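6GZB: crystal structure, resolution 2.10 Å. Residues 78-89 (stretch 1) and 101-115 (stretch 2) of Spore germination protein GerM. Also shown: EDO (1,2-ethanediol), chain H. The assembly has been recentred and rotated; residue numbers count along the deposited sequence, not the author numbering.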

ATOM      1  N   THR A  78     -11.568  -3.159  16.650  1.00 36.94           N
ATOM      2  CA  THR A  78     -10.646  -3.740  15.680  1.00 41.51           C
ATOM      3  C   THR A  78      -9.561  -2.752  15.251  1.00 37.90           C
ATOM      4  O   THR A  78      -8.412  -3.140  15.055  1.00 34.93           O
ATOM      5  N   ALA A  79      -9.925  -1.481  15.128  1.00 36.85           N
ATOM      6  CA  ALA A  79      -8.978  -0.447  14.751  1.00 31.73           C
ATOM      7  C   ALA A  79      -7.904  -0.306  15.813  1.00 36.05           C
ATOM      8  O   ALA A  79      -6.712  -0.257  15.509  1.00 32.85           O
ATOM      9  N   LYS A  80      -8.328  -0.259  17.066  1.00 34.96           N
ATOM     10  CA  LYS A  80      -7.397  -0.230  18.185  1.00 35.29           C
ATOM     11  C   LYS A  80      -6.534  -1.490  18.214  1.00 27.90           C
ATOM     12  O   LYS A  80      -5.324  -1.438  18.451  1.00 34.08           O
ATOM     13  N   GLN A  81      -7.159  -2.628  17.968  1.00 34.26           N
ATOM     14  CA  GLN A  81      -6.445  -3.895  18.017  1.00 38.07           C
ATOM     15  C   GLN A  81      -5.362  -3.935  16.946  1.00 37.24           C
ATOM     16  O   GLN A  81      -4.245  -4.383  17.196  1.00 32.20           O
ATOM     17  N   ALA A  82      -5.698  -3.452  15.752  1.00 33.58           N
ATOM     18  CA  ALA A  82      -4.750  -3.444  14.642  1.00 33.50           C
ATOM     19  C   ALA A  82      -3.489  -2.653  15.008  1.00 32.81           C
ATOM     20  O   ALA A  82      -2.376  -3.109  14.769  1.00 29.31           O
ATOM     21  N   LEU A  83      -3.665  -1.501  15.648  1.00 29.82           N
ATOM     22  CA  LEU A  83      -2.528  -0.703  16.094  1.00 29.92           C
ATOM     23  C   LEU A  83      -1.738  -1.409  17.193  1.00 27.17           C
ATOM     24  O   LEU A  83      -0.512  -1.309  17.246  1.00 31.29           O
ATOM     25  N   GLU A  84      -2.435  -2.104  18.083  1.00 29.09           N
ATOM     26  CA  GLU A  84      -1.773  -2.852  19.155  1.00 33.82           C
ATOM     27  C   GLU A  84      -0.869  -3.927  18.579  1.00 31.96           C
ATOM     28  O   GLU A  84       0.143  -4.298  19.182  1.00 29.69           O
ATOM     29  N   TYR A  85      -1.230  -4.421  17.399  1.00 30.88           N
ATOM     30  CA  TYR A  85      -0.431  -5.449  16.738  1.00 36.44           C
ATOM     31  C   TYR A  85       0.675  -4.862  15.869  1.00 30.62           C
ATOM     32  O   TYR A  85       1.336  -5.584  15.123  1.00 33.00           O
ATOM     33  N   LEU A  86       0.897  -3.556  15.992  1.00 26.41           N
ATOM     34  CA  LEU A  86       2.079  -2.924  15.423  1.00 27.31           C
ATOM     35  C   LEU A  86       3.167  -2.735  16.480  1.00 27.12           C
ATOM     36  O   LEU A  86       4.247  -2.235  16.179  1.00 25.36           O
ATOM     37  N   VAL A  87       2.847  -3.042  17.733  1.00 30.79           N
ATOM     38  CA  VAL A  87       3.741  -2.691  18.835  1.00 31.95           C
ATOM     39  C   VAL A  87       4.824  -3.748  19.001  1.00 30.42           C
ATOM     40  O   VAL A  87       4.529  -4.934  19.131  1.00 28.32           O
ATOM     41  N   GLN A  88       6.073  -3.306  18.928  1.00 30.36           N
ATOM     42  CA  GLN A  88       7.231  -4.154  19.200  1.00 35.41           C
ATOM     43  C   GLN A  88       7.099  -4.850  20.553  1.00 35.90           C
ATOM     44  O   GLN A  88       6.817  -4.214  21.574  1.00 36.30           O
ATOM     45  N   GLY A  89       7.272  -6.169  20.537  1.00 39.62           N
ATOM     46  CA  GLY A  89       7.253  -6.976  21.749  1.00 36.54           C
ATOM     47  C   GLY A  89       5.852  -7.308  22.227  1.00 40.92           C
ATOM     48  O   GLY A  89       5.675  -7.906  23.282  1.00 39.81           O
ATOM     49  N   ARG A 101       9.695  -6.396  10.705  1.00 28.95           N
ATOM     50  CA  ARG A 101       9.731  -5.994  12.108  1.00 31.28           C
ATOM     51  C   ARG A 101       8.529  -5.123  12.458  1.00 29.90           C
ATOM     52  O   ARG A 101       7.905  -4.532  11.582  1.00 26.32           O
ATOM     53  N   ALA A 102       8.187  -5.094  13.746  1.00 28.22           N
ATOM     54  CA  ALA A 102       7.114  -4.260  14.246  1.00 24.86           C
ATOM     55  C   ALA A 102       7.516  -2.793  14.191  1.00 25.77           C
ATOM     56  O   ALA A 102       8.644  -2.463  13.824  1.00 34.84           O
ATOM     57  N   VAL A 103       6.587  -1.910  14.527  1.00 30.24           N
ATOM     58  CA  VAL A 103       6.712  -0.498  14.149  1.00 29.70           C
ATOM     59  C   VAL A 103       6.727   0.434  15.362  1.00 24.97           C
ATOM     60  O   VAL A 103       7.540   1.348  15.447  1.00 29.19           O
ATOM     61  N   LEU A 104       5.767   0.260  16.255  1.00 28.40           N
ATOM     62  CA  LEU A 104       5.651   1.138  17.415  1.00 29.15           C
ATOM     63  C   LEU A 104       6.553   0.641  18.539  1.00 32.89           C
ATOM     64  O   LEU A 104       6.782  -0.564  18.670  1.00 37.77           O
ATOM     65  N   PRO A 105       7.094   1.572  19.339  1.00 35.28           N
ATOM     66  CA  PRO A 105       8.003   1.215  20.430  1.00 32.62           C
ATOM     67  C   PRO A 105       7.332   0.345  21.481  1.00 35.75           C
ATOM     68  O   PRO A 105       6.118   0.430  21.678  1.00 31.47           O
ATOM     69  N   ALA A 106       8.122  -0.506  22.131  1.00 43.01           N
ATOM     70  CA  ALA A 106       7.610  -1.419  23.151  1.00 36.57           C
ATOM     71  C   ALA A 106       6.839  -0.663  24.220  1.00 34.02           C
ATOM     72  O   ALA A 106       7.188   0.465  24.576  1.00 34.87           O
ATOM     73  N   ASP A 107       5.752  -1.276  24.676  1.00 33.60           N
ATOM     74  CA  ASP A 107       4.958  -0.763  25.785  1.00 39.98           C
ATOM     75  C   ASP A 107       4.119   0.452  25.392  1.00 41.35           C
ATOM     76  O   ASP A 107       3.496   1.075  26.246  1.00 42.08           O
ATOM     77  N   THR A 108       4.044   0.746  24.097  1.00 36.91           N
ATOM     78  CA  THR A 108       3.074   1.722  23.609  1.00 33.17           C
ATOM     79  C   THR A 108       1.662   1.160  23.712  1.00 36.37           C
ATOM     80  O   THR A 108       1.411   0.021  23.324  1.00 37.45           O
ATOM     81  N   THR A 109       0.756   1.942  24.296  1.00 32.96           N
ATOM     82  CA  THR A 109      -0.671   1.616  24.292  1.00 32.01           C
ATOM     83  C   THR A 109      -1.433   2.707  23.546  1.00 29.96           C
ATOM     84  O   THR A 109      -0.890   3.777  23.292  1.00 30.11           O
ATOM     85  N   VAL A 110      -2.684   2.440  23.186  1.00 33.59           N
ATOM     86  CA  VAL A 110      -3.409   3.350  22.310  1.00 31.72           C
ATOM     87  C   VAL A 110      -4.917   3.213  22.466  1.00 34.48           C
ATOM     88  O   VAL A 110      -5.426   2.121  22.693  1.00 37.63           O
ATOM     89  N   ASN A 111      -5.615   4.346  22.387  1.00 34.10           N
ATOM     90  CA  ASN A 111      -7.057   4.382  22.181  1.00 37.38           C
ATOM     91  C   ASN A 111      -7.374   4.920  20.785  1.00 37.38           C
ATOM     92  O   ASN A 111      -6.680   5.798  20.270  1.00 37.02           O
ATOM     93  N   VAL A 112      -8.463   4.433  20.206  1.00 36.08           N
ATOM     94  CA  VAL A 112      -8.897   4.893  18.901  1.00 40.06           C
ATOM     95  C   VAL A 112     -10.345   5.346  18.965  1.00 38.60           C
ATOM     96  O   VAL A 112     -11.238   4.588  19.334  1.00 43.65           O
ATOM     97  N   ASP A 113     -10.568   6.589  18.573  1.00 40.75           N
ATOM     98  CA  ASP A 113     -11.900   7.156  18.527  1.00 38.29           C
ATOM     99  C   ASP A 113     -12.270   7.437  17.070  1.00 37.35           C
ATOM    100  O   ASP A 113     -11.669   8.285  16.407  1.00 39.07           O
ATOM    101  N   ILE A 114     -13.257   6.711  16.571  1.00 34.53           N
ATOM    102  CA  ILE A 114     -13.676   6.840  15.182  1.00 36.02           C
ATOM    103  C   ILE A 114     -14.868   7.793  15.088  1.00 41.38           C
ATOM    104  O   ILE A 114     -15.926   7.527  15.646  1.00 43.05           O
ATOM    105  N   LYS A 115     -14.689   8.903  14.385  1.00 42.01           N
ATOM    106  CA  LYS A 115     -15.752   9.894  14.218  1.00 42.74           C
ATOM    107  C   LYS A 115     -16.623   9.536  13.024  1.00 46.41           C
ATOM    108  O   LYS A 115     -16.232   8.724  12.182  1.00 44.87           O
TER

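Helix 78-84 lies over strand 110-114, running at 145° to it. The axes come within 7.6 Å, and Ala-79 is the small residue facing the strand. Ala-79 points toward the strand, and two larger residues cover its methyl. Ala-79 CB lies 4.0 Å from Val-112 CG1 and 4.1 Å from Ile-114 CD1. Ile-114 (chi1 m, chi2 t) also points toward the helix and reaches Ala-79 with its terminal methyl.

Val-112 is a bump on the strand that points toward the helix, with chi1 t. Val-112 CG2 settles against the helix backbone, 3.6 Å from Lys-80 CA, and also meets Leu-83 CD1 at 3.9 Å. Val-112 therefore fills the hollow bounded by Ala-79, Lys-80 and Leu-83. Leu-83 (m, t) points toward the strand and bridges two valines, since Leu-83 CB also lies 4.0 Å from Val-110 CG1. Val-110 is sideways, with chi1 p, and is buried.

Lys-80 leaves the helix sideways and is extended, with all four chi angles t. The chain passes obliquely over the strand, and Lys-80 CE comes 3.3 Å from Val-110 O. Lys-80 NZ gives a weak hydrogen bond to Asn-111 OD1 at 3.5 Å. Asn-111 (chi1 m) points away at CB, but its end comes nearer. Glu-84 (m, t) also starts sideways and ends closer. Water 1 links it to the strand: the water donates to Glu-84 OE1 at 2.8 Å and accepts from Val-110 N at 3.1 Å.

Beyond the helix, a type I turn runs from Glu-84 to Val-87, and here the two backbones pair. Leu-86 O accepts from both Val-103 N and Leu-104 N, each at 2.9 Å. Gln-88 N donates to Leu-104 O at 2.8 Å. These bonds hold Val-87 beside Leu-104 in a single beta bridge.

Leu-104 (m, t) points toward stretch 1. Leu-104 CD1 wedges among Leu-83 O at 3.7 Å, Leu-86 CB at 4.0 Å and Val-87 CG2 at 4.0 Å. Leu-86 (m, t) is sideways and buried. Val-87 (t) points away at CB, yet its methyls fit into the bend of stretch 2. Val-87 CG1 lies 3.4 Å from Pro-105 O, and Val-87 CG2 lies 3.6 Å from Thr-108 O. That bend is a type II turn, where Thr-108 OG1 donates to Pro-105 O at 2.7 Å.

Ala-102 points toward stretch 1 as a small knob. Ala-102 CB is 3.5 Å from Leu-86 O and 3.6 Å from Gln-88 N. Gln-88 (t, p) also points toward its partner but is exposed. Water 3 donates to Gln-88 OE1 and accepts from Ala-102 N, both at 2.8 Å. Water 2 donates to Gln-88 O at 2.7 Å and accepts from Asp-107 N at 3.1 Å.

The 1,2-ethanediol, probably from the crystallisation liquor, hydrogen-bonds through EDO O1 to Thr-109 OG1 at 2.7 Å. Thr-109 (p) points away from the helix.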

ATOM      1  CB  THR A  78     -11.402  -4.230  14.434  1.00 40.54           C
ATOM      2  OG1 THR A  78     -12.277  -3.193  13.958  1.00 49.17           O
ATOM      3  CG2 THR A  78     -12.210  -5.476  14.771  1.00 40.42           C
ATOM      4  CB  ALA A  79      -9.699   0.872  14.553  1.00 32.90           C
ATOM      5  CB  LYS A  80      -8.174  -0.095  19.492  1.00 37.66           C
ATOM      6  CG  LYS A  80      -7.348  -0.352  20.733  1.00 38.57           C
ATOM      7  CD  LYS A  80      -8.235  -0.267  21.963  1.00 44.70           C
ATOM      8  CE  LYS A  80      -7.433  -0.492  23.233  1.00 44.46           C
ATOM      9  NZ  LYS A  80      -8.034   0.219  24.387  1.00 58.76           N
ATOM     10  CB  GLN A  81      -7.417  -5.052  17.812  1.00 36.30           C
ATOM     11  CG  GLN A  81      -6.759  -6.419  17.912  1.00 36.71           C
ATOM     12  CD  GLN A  81      -7.637  -7.507  17.358  1.00 39.07           C
ATOM     13  OE1 GLN A  81      -8.280  -7.336  16.321  1.00 40.00           O
ATOM     14  NE2 GLN A  81      -7.698  -8.628  18.068  1.00 43.97           N
ATOM     15  CB  ALA A  82      -5.400  -2.864  13.399  1.00 35.73           C
ATOM     16  CB  LEU A  83      -2.993   0.660  16.596  1.00 32.03           C
ATOM     17  CG  LEU A  83      -3.613   1.578  15.538  1.00 29.12           C
ATOM     18  CD1 LEU A  83      -3.818   2.967  16.131  1.00 33.52           C
ATOM     19  CD2 LEU A  83      -2.741   1.663  14.297  1.00 30.61           C
ATOM     20  CB  GLU A  84      -2.806  -3.487  20.096  1.00 33.69           C
ATOM     21  CG  GLU A  84      -3.252  -2.568  21.224  1.00 38.75           C
ATOM     22  CD  GLU A  84      -4.591  -2.951  21.840  1.00 45.17           C
ATOM     23  OE1 GLU A  84      -5.081  -2.194  22.705  1.00 55.03           O
ATOM     24  OE2 GLU A  84      -5.176  -3.981  21.450  1.00 50.11           O
ATOM     25  CB  TYR A  85      -1.335  -6.363  15.919  1.00 29.56           C
ATOM     26  CG  TYR A  85      -1.866  -7.531  16.719  1.00 33.46           C
ATOM     27  CD1 TYR A  85      -2.914  -7.366  17.616  1.00 34.42           C
ATOM     28  CD2 TYR A  85      -1.302  -8.791  16.604  1.00 36.79           C
ATOM     29  CE1 TYR A  85      -3.399  -8.427  18.351  1.00 35.51           C
ATOM     30  CE2 TYR A  85      -1.801  -9.863  17.317  1.00 40.20           C
ATOM     31  CZ  TYR A  85      -2.833  -9.668  18.207  1.00 33.37           C
ATOM     32  OH  TYR A  85      -3.320 -10.717  18.949  1.00 41.39           O
ATOM     33  CB  LEU A  86       1.718  -1.554  14.841  1.00 30.03           C
ATOM     34  CG  LEU A  86       0.696  -1.546  13.715  1.00 28.84           C
ATOM     35  CD1 LEU A  86       0.413  -0.124  13.272  1.00 28.47           C
ATOM     36  CD2 LEU A  86       1.191  -2.383  12.544  1.00 34.03           C
ATOM     37  CB  VAL A  87       2.985  -2.529  20.164  1.00 36.75           C
ATOM     38  CG1 VAL A  87       3.960  -2.184  21.285  1.00 33.02           C
ATOM     39  CG2 VAL A  87       1.908  -1.465  20.029  1.00 35.55           C
ATOM     40  CB  GLN A  88       8.508  -3.307  19.163  1.00 37.59           C
ATOM     41  CG  GLN A  88       9.712  -3.927  19.870  1.00 59.11           C
ATOM     42  CD  GLN A  88      10.391  -5.004  19.048  1.00 67.66           C
ATOM     43  OE1 GLN A  88      10.672  -4.806  17.866  1.00 68.40           O
ATOM     44  NE2 GLN A  88      10.662  -6.152  19.670  1.00 58.28           N
ATOM     45  CB  ARG A 101      11.031  -5.242  12.429  1.00 30.73           C
ATOM     46  CG  ARG A 101      11.216  -3.924  11.690  1.00 31.05           C
ATOM     47  CD  ARG A 101      12.523  -3.235  12.095  1.00 35.13           C
ATOM     48  NE  ARG A 101      12.950  -2.165  11.178  1.00 35.70           N
ATOM     49  CZ  ARG A 101      12.905  -0.859  11.457  1.00 32.46           C
ATOM     50  NH1 ARG A 101      12.421  -0.434  12.609  1.00 34.66           N
ATOM     51  NH2 ARG A 101      13.319   0.028  10.571  1.00 33.11           N
ATOM     52  CB  ALA A 102       6.752  -4.669  15.658  1.00 33.89           C
ATOM     53  CB  VAL A 103       5.553  -0.079  13.224  1.00 28.05           C
ATOM     54  CG1 VAL A 103       5.633   1.407  12.901  1.00 35.27           C
ATOM     55  CG2 VAL A 103       5.579  -0.892  11.945  1.00 29.88           C
ATOM     56  CB  LEU A 104       4.205   1.195  17.892  1.00 32.00           C
ATOM     57  CG  LEU A 104       3.204   1.688  16.849  1.00 32.67           C
ATOM     58  CD1 LEU A 104       1.780   1.579  17.376  1.00 29.16           C
ATOM     59  CD2 LEU A 104       3.538   3.114  16.424  1.00 32.11           C
ATOM     60  CB  PRO A 105       8.397   2.569  21.018  1.00 32.56           C
ATOM     61  CG  PRO A 105       8.162   3.552  19.912  1.00 35.51           C
ATOM     62  CD  PRO A 105       6.963   3.031  19.185  1.00 32.48           C
ATOM     63  CB  ALA A 106       8.753  -2.200  23.788  1.00 35.25           C
ATOM     64  CB  ASP A 107       5.848  -0.426  26.984  1.00 40.19           C
ATOM     65  CG  ASP A 107       6.572  -1.640  27.536  1.00 42.84           C
ATOM     66  OD1 ASP A 107       5.907  -2.662  27.811  1.00 49.57           O
ATOM     67  OD2 ASP A 107       7.811  -1.568  27.697  1.00 54.73           O
ATOM     68  CB  THR A 108       3.360   2.129  22.151  1.00 32.04           C
ATOM     69  OG1 THR A 108       4.683   2.677  22.052  1.00 26.97           O
ATOM     70  CG2 THR A 108       2.348   3.164  21.681  1.00 35.26           C
ATOM     71  CB  THR A 109      -1.227   1.507  25.726  1.00 36.41           C
ATOM     72  OG1 THR A 109      -1.105   2.772  26.386  1.00 37.00           O
ATOM     73  CG2 THR A 109      -0.467   0.441  26.519  1.00 35.88           C
ATOM     74  CB  VAL A 110      -3.027   3.121  20.833  1.00 39.68           C
ATOM     75  CG1 VAL A 110      -3.496   1.749  20.367  1.00 38.11           C
ATOM     76  CG2 VAL A 110      -3.597   4.224  19.948  1.00 38.12           C
ATOM     77  CB  ASN A 111      -7.723   5.287  23.221  1.00 36.06           C
ATOM     78  CG  ASN A 111      -7.484   4.818  24.640  1.00 47.71           C
ATOM     79  OD1 ASN A 111      -7.613   3.635  24.944  1.00 50.01           O
ATOM     80  ND2 ASN A 111      -7.145   5.747  25.520  1.00 56.36           N
ATOM     81  CB  VAL A 112      -8.749   3.801  17.821  1.00 29.91           C
ATOM     82  CG1 VAL A 112      -9.222   4.328  16.475  1.00 32.11           C
ATOM     83  CG2 VAL A 112      -7.299   3.345  17.734  1.00 32.02           C
ATOM     84  CB  ASP A 113     -11.920   8.451  19.348  1.00 45.98           C
ATOM     85  CG  ASP A 113     -13.277   9.111  19.365  1.00 45.26           C
ATOM     86  OD1 ASP A 113     -14.283   8.378  19.348  1.00 65.84           O
ATOM     87  OD2 ASP A 113     -13.334  10.358  19.419  1.00 53.32           O
ATOM     88  CB  ILE A 114     -14.049   5.465  14.587  1.00 32.18           C
ATOM     89  CG1 ILE A 114     -12.867   4.504  14.698  1.00 36.01           C
ATOM     90  CG2 ILE A 114     -14.474   5.602  13.135  1.00 39.76           C
ATOM     91  CD1 ILE A 114     -13.202   3.081  14.296  1.00 37.63           C
ATOM     92  CB  LYS A 115     -15.167  11.291  13.996  1.00 46.99           C
ATOM     93  CG  LYS A 115     -13.964  11.632  14.852  1.00 55.85           C
ATOM     94  CD  LYS A 115     -14.264  12.752  15.832  1.00 65.36           C
ATOM     95  CE  LYS A 115     -14.754  12.198  17.157  1.00 75.31           C
ATOM     96  NZ  LYS A 115     -14.199  12.960  18.308  1.00 76.37           N
TER
HETATM   97  C1  EDO H 404      -3.838   5.486  26.630  1.00 55.40           C
HETATM   98  O1  EDO H 404      -3.282   4.305  26.031  1.00 47.65           O
HETATM   99  C2  EDO H 404      -2.877   6.661  26.493  1.00 48.76           C
HETATM  100  O2  EDO H 404      -3.596   7.903  26.503  1.00 46.37           O
HETATM  101  O   HOH W   1      -3.136  -0.527  23.772  1.00 36.72           O
HETATM  102  O   HOH W   2       5.214  -4.152  23.786  1.00 30.67           O
HETATM  103  O   HOH W   3       9.733  -6.382  15.693  1.00 32.31           O